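Local coordinates for protein MEM-A1 (Soil metagenome, PDB 6E0S) that probably hydrolyses beta-lactam antibiotics as a zinc-dependent, subclass B3 metallo-beta-lactamase recovered from soil, at residues 28-42 / 66-79. Sequence-based numbering, arbitrary orientation.
Sequences QEPFAVFGSTYYVGV and SAPQIAQHIRQLGF
In this alphabeta/betaalpha metallo-beta-lactamase fold, the first helix, 66-76, packs against the N-terminal hairpin, mainly on the chain just before and after its strands 31-34 and 37-39, at the edge of the larger sheet, with His73, Val40 and Pro30 meeting at the middle of the interface. The imidazole of His73 is wedged between the chain entering the hairpin and the chain leaving it. Its ND1 gives a hydrogen bond of 2.9 Å to Val40 O, which lies in the ring plane, although the donor sits well above the carbonyl plane, 65° out of it. Val40 O also receives a CA-H...O contact from Ile70 CA. At the ring edge, beyond NE2, His73 NE2 is 2.8 Å from a water that also accepts the N-H of Gln28. Pro30 CD rests 3.6 Å from His73 CD2. Nearer the surface, Gln76 reaches out fully extended, with CG anti to its own N (chi1 176°), and its NE2 meets Glu29 OE2 on the syn side at 2.7 Å; a second water donates to both Glu29 OE1 and Gln76 OE1, so the two side chains are joined twice. The remaining contacts are largely apolar. Leu77 CD1 fits among Pro30 CB, Tyr38 CD2 and Val40 CG1, and the other Val40 methyl, CG2, touches Ile70 CG2. The Val42 CG1 methyl rests on the amide of Gln69, whose NE2 donates a hydrogen bond to Asn25 O. Ala67 and Ala71, turned away from 28-42, meet Glu102 and Leu106 of helix 100-107, and helix 66-76 lies between the two. Past the Schellman turn at Gly78, Phe79 presents its edge to the face of Tyr38 in an offset edge-to-face pair, planes at 68°, with Phe79 CE1 3.8 Å from Tyr38 CE1.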
# COMPACT_ATOMS: atom_id res chain seq x y z
N GLN A 28 1.96 16.14 -7.20
CA GLN A 28 2.83 15.17 -7.87
C GLN A 28 2.17 14.80 -9.19
O GLN A 28 1.07 14.24 -9.21
CB GLN A 28 3.04 13.92 -7.00
CG GLN A 28 3.77 12.79 -7.69
CD GLN A 28 5.20 13.18 -8.06
OE1 GLN A 28 5.94 13.74 -7.23
NE2 GLN A 28 5.57 12.94 -9.32
N GLU A 29 2.84 15.08 -10.29
CA GLU A 29 2.31 14.66 -11.58
C GLU A 29 2.31 13.14 -11.70
O GLU A 29 3.28 12.47 -11.32
CB GLU A 29 3.11 15.25 -12.73
CG GLU A 29 2.88 16.76 -12.93
CD GLU A 29 1.39 17.10 -13.22
OE1 GLU A 29 0.75 17.76 -12.39
OE2 GLU A 29 0.88 16.68 -14.29
N PRO A 30 1.26 12.57 -12.27
CA PRO A 30 1.21 11.11 -12.45
C PRO A 30 2.13 10.67 -13.57
O PRO A 30 2.57 11.46 -14.41
CB PRO A 30 -0.26 10.85 -12.81
CG PRO A 30 -0.75 12.18 -13.40
CD PRO A 30 -0.01 13.24 -12.63
N PHE A 31 2.43 9.38 -13.59
CA PHE A 31 3.34 8.86 -14.60
C PHE A 31 3.11 7.38 -14.79
O PHE A 31 2.73 6.67 -13.85
CB PHE A 31 4.82 9.10 -14.24
CG PHE A 31 5.20 8.73 -12.80
CD1 PHE A 31 5.04 9.66 -11.77
CD2 PHE A 31 5.78 7.50 -12.50
CE1 PHE A 31 5.41 9.33 -10.46
CE2 PHE A 31 6.16 7.17 -11.18
CZ PHE A 31 5.97 8.09 -10.16
N ALA A 32 3.37 6.91 -16.00
CA ALA A 32 3.47 5.48 -16.26
C ALA A 32 4.68 4.90 -15.56
O ALA A 32 5.76 5.50 -15.58
CB ALA A 32 3.57 5.22 -17.76
N VAL A 33 4.51 3.71 -14.97
CA VAL A 33 5.63 3.07 -14.30
C VAL A 33 6.13 1.97 -15.23
O VAL A 33 7.29 1.97 -15.65
CB VAL A 33 5.24 2.52 -12.91
CG1 VAL A 33 6.41 1.86 -12.28
CG2 VAL A 33 4.77 3.70 -12.01
N PHE A 34 5.25 1.04 -15.59
CA PHE A 34 5.59 -0.07 -16.48
C PHE A 34 4.30 -0.60 -17.10
O PHE A 34 3.37 -0.93 -16.38
CB PHE A 34 6.29 -1.18 -15.70
CG PHE A 34 7.10 -2.09 -16.57
CD1 PHE A 34 8.43 -1.79 -16.81
CD2 PHE A 34 6.54 -3.21 -17.15
CE1 PHE A 34 9.21 -2.61 -17.61
CE2 PHE A 34 7.32 -4.05 -17.96
CZ PHE A 34 8.66 -3.74 -18.19
N GLY A 35 4.25 -0.66 -18.43
CA GLY A 35 3.06 -1.23 -19.05
C GLY A 35 1.84 -0.40 -18.69
O GLY A 35 1.87 0.84 -18.73
N SER A 36 0.76 -1.07 -18.26
CA SER A 36 -0.51 -0.42 -17.92
C SER A 36 -0.59 -0.00 -16.44
O SER A 36 -1.68 0.35 -15.95
CB SER A 36 -1.70 -1.34 -18.27
OG SER A 36 -1.88 -2.40 -17.33
N THR A 37 0.55 0.02 -15.75
CA THR A 37 0.63 0.36 -14.33
C THR A 37 1.11 1.79 -14.19
O THR A 37 2.15 2.17 -14.75
CB THR A 37 1.58 -0.59 -13.59
OG1 THR A 37 0.98 -1.88 -13.51
CG2 THR A 37 1.84 -0.11 -12.14
N TYR A 38 0.34 2.60 -13.45
CA TYR A 38 0.67 4.03 -13.34
C TYR A 38 0.76 4.42 -11.87
O TYR A 38 0.02 3.91 -11.05
CB TYR A 38 -0.40 4.90 -14.02
CG TYR A 38 -0.55 4.67 -15.50
CD1 TYR A 38 -1.26 3.56 -15.98
CD2 TYR A 38 -0.01 5.55 -16.41
CE1 TYR A 38 -1.39 3.35 -17.37
CE2 TYR A 38 -0.13 5.33 -17.81
CZ TYR A 38 -0.83 4.22 -18.25
OH TYR A 38 -0.96 4.01 -19.59
N TYR A 39 1.64 5.38 -11.55
CA TYR A 39 1.51 6.09 -10.28
C TYR A 39 0.48 7.22 -10.38
O TYR A 39 0.59 8.10 -11.24
CB TYR A 39 2.87 6.66 -9.86
CG TYR A 39 2.91 7.19 -8.44
CD1 TYR A 39 3.28 6.35 -7.36
CD2 TYR A 39 2.60 8.52 -8.17
CE1 TYR A 39 3.34 6.85 -6.05
CE2 TYR A 39 2.67 9.02 -6.86
CZ TYR A 39 3.03 8.17 -5.82
OH TYR A 39 3.09 8.66 -4.55
N VAL A 40 -0.48 7.25 -9.45
CA VAL A 40 -1.51 8.30 -9.45
C VAL A 40 -1.69 8.91 -8.05
O VAL A 40 -2.67 9.63 -7.79
CB VAL A 40 -2.86 7.76 -9.97
CG1 VAL A 40 -2.78 7.44 -11.46
CG2 VAL A 40 -3.33 6.55 -9.15
N GLY A 41 -0.74 8.66 -7.16
CA GLY A 41 -0.81 9.16 -5.80
C GLY A 41 -0.35 10.59 -5.65
O GLY A 41 -0.24 11.35 -6.62
N VAL A 42 -0.03 10.96 -4.41
CA VAL A 42 0.46 12.31 -4.13
C VAL A 42 1.94 12.23 -3.77
O VAL A 42 2.56 11.16 -3.83
CB VAL A 42 -0.39 12.99 -3.05
CG1 VAL A 42 -1.82 13.16 -3.53
CG2 VAL A 42 -0.36 12.24 -1.70
N SER A 66 -6.16 13.41 -0.23
CA SER A 66 -5.55 12.84 -1.43
C SER A 66 -6.59 12.42 -2.45
O SER A 66 -6.32 12.46 -3.65
CB SER A 66 -4.71 11.59 -1.11
OG SER A 66 -3.93 11.77 0.05
N ALA A 67 -7.76 11.96 -1.99
CA ALA A 67 -8.71 11.33 -2.90
C ALA A 67 -9.04 12.19 -4.12
O ALA A 67 -8.97 11.67 -5.24
CB ALA A 67 -9.95 10.92 -2.10
N PRO A 68 -9.37 13.47 -4.01
CA PRO A 68 -9.66 14.23 -5.25
C PRO A 68 -8.46 14.39 -6.17
O PRO A 68 -8.63 14.41 -7.39
CB PRO A 68 -10.17 15.58 -4.74
CG PRO A 68 -9.71 15.66 -3.35
CD PRO A 68 -9.69 14.27 -2.82
N GLN A 69 -7.24 14.45 -5.61
CA GLN A 69 -6.03 14.51 -6.45
C GLN A 69 -5.81 13.20 -7.18
O GLN A 69 -5.41 13.19 -8.36
CB GLN A 69 -4.81 14.84 -5.59
CG GLN A 69 -4.90 16.19 -4.88
CD GLN A 69 -3.64 16.50 -4.10
OE1 GLN A 69 -2.64 16.93 -4.67
NE2 GLN A 69 -3.68 16.28 -2.78
N ILE A 70 -6.06 12.07 -6.52
CA ILE A 70 -5.90 10.76 -7.18
C ILE A 70 -6.91 10.64 -8.30
O ILE A 70 -6.59 10.18 -9.42
CB ILE A 70 -6.05 9.61 -6.15
CG1 ILE A 70 -4.84 9.59 -5.20
CG2 ILE A 70 -6.22 8.22 -6.88
CD1 ILE A 70 -5.10 8.84 -3.87
N ALA A 71 -8.14 11.08 -8.05
CA ALA A 71 -9.15 11.06 -9.10
C ALA A 71 -8.72 11.93 -10.28
O ALA A 71 -8.79 11.51 -11.45
CB ALA A 71 -10.49 11.55 -8.54
N GLN A 72 -8.27 13.15 -9.99
CA GLN A 72 -7.82 14.02 -11.06
C GLN A 72 -6.64 13.41 -11.81
O GLN A 72 -6.58 13.51 -13.04
CB GLN A 72 -7.50 15.40 -10.49
CG GLN A 72 -8.78 16.15 -10.15
CD GLN A 72 -8.69 16.96 -8.87
OE1 GLN A 72 -7.60 17.21 -8.36
NE2 GLN A 72 -9.85 17.39 -8.36
N HIS A 73 -5.74 12.73 -11.11
CA HIS A 73 -4.61 12.08 -11.76
C HIS A 73 -5.07 10.98 -12.71
O HIS A 73 -4.57 10.85 -13.83
CB HIS A 73 -3.66 11.51 -10.69
CG HIS A 73 -2.91 12.56 -9.95
ND1 HIS A 73 -2.34 12.34 -8.71
CD2 HIS A 73 -2.67 13.86 -10.24
CE1 HIS A 73 -1.76 13.44 -8.29
NE2 HIS A 73 -1.96 14.39 -9.18
N ILE A 74 -6.02 10.15 -12.25
CA ILE A 74 -6.60 9.11 -13.09
C ILE A 74 -7.20 9.73 -14.36
O ILE A 74 -6.90 9.29 -15.48
CB ILE A 74 -7.63 8.30 -12.29
CG1 ILE A 74 -6.91 7.48 -11.21
CG2 ILE A 74 -8.44 7.33 -13.20
CD1 ILE A 74 -7.87 6.90 -10.09
N ARG A 75 -8.02 10.78 -14.22
CA ARG A 75 -8.66 11.41 -15.38
C ARG A 75 -7.62 12.06 -16.28
O ARG A 75 -7.72 12.00 -17.52
CB ARG A 75 -9.67 12.47 -14.93
CG ARG A 75 -10.81 11.99 -14.06
CD ARG A 75 -11.85 13.11 -13.85
NE ARG A 75 -12.77 12.77 -12.78
CZ ARG A 75 -12.72 13.28 -11.55
NH1 ARG A 75 -11.82 14.22 -11.25
NH2 ARG A 75 -13.62 12.89 -10.64
N GLN A 76 -6.62 12.70 -15.68
CA GLN A 76 -5.62 13.40 -16.46
C GLN A 76 -4.91 12.45 -17.41
O GLN A 76 -4.59 12.82 -18.54
CB GLN A 76 -4.63 14.05 -15.49
CG GLN A 76 -3.46 14.74 -16.09
CD GLN A 76 -2.56 15.33 -15.00
OE1 GLN A 76 -2.91 15.32 -13.80
NE2 GLN A 76 -1.43 15.86 -15.40
N LEU A 77 -4.68 11.21 -16.96
CA LEU A 77 -4.03 10.21 -17.80
C LEU A 77 -4.93 9.67 -18.90
O LEU A 77 -4.45 8.90 -19.75
CB LEU A 77 -3.52 9.04 -16.94
CG LEU A 77 -2.37 9.31 -15.97
CD1 LEU A 77 -2.21 8.11 -15.02
CD2 LEU A 77 -1.05 9.57 -16.70
N GLY A 78 -6.20 10.02 -18.90
CA GLY A 78 -7.14 9.61 -19.92
C GLY A 78 -8.10 8.50 -19.52
O GLY A 78 -8.81 7.97 -20.39
N PHE A 79 -8.15 8.14 -18.25
CA PHE A 79 -9.03 7.09 -17.75
C PHE A 79 -10.24 7.70 -17.03
O PHE A 79 -10.25 8.88 -16.66
CB PHE A 79 -8.26 6.17 -16.80
CG PHE A 79 -7.07 5.49 -17.44
CD1 PHE A 79 -5.77 5.86 -17.11
CD2 PHE A 79 -7.25 4.48 -18.39
CE1 PHE A 79 -4.67 5.23 -17.70
CE2 PHE A 79 -6.15 3.85 -18.97
CZ PHE A 79 -4.86 4.24 -18.62
O HOH W 1 -0.58 15.41 -5.87
O HOH W 2 -0.90 16.87 -8.53
O HOH W 3 -1.70 16.77 -11.76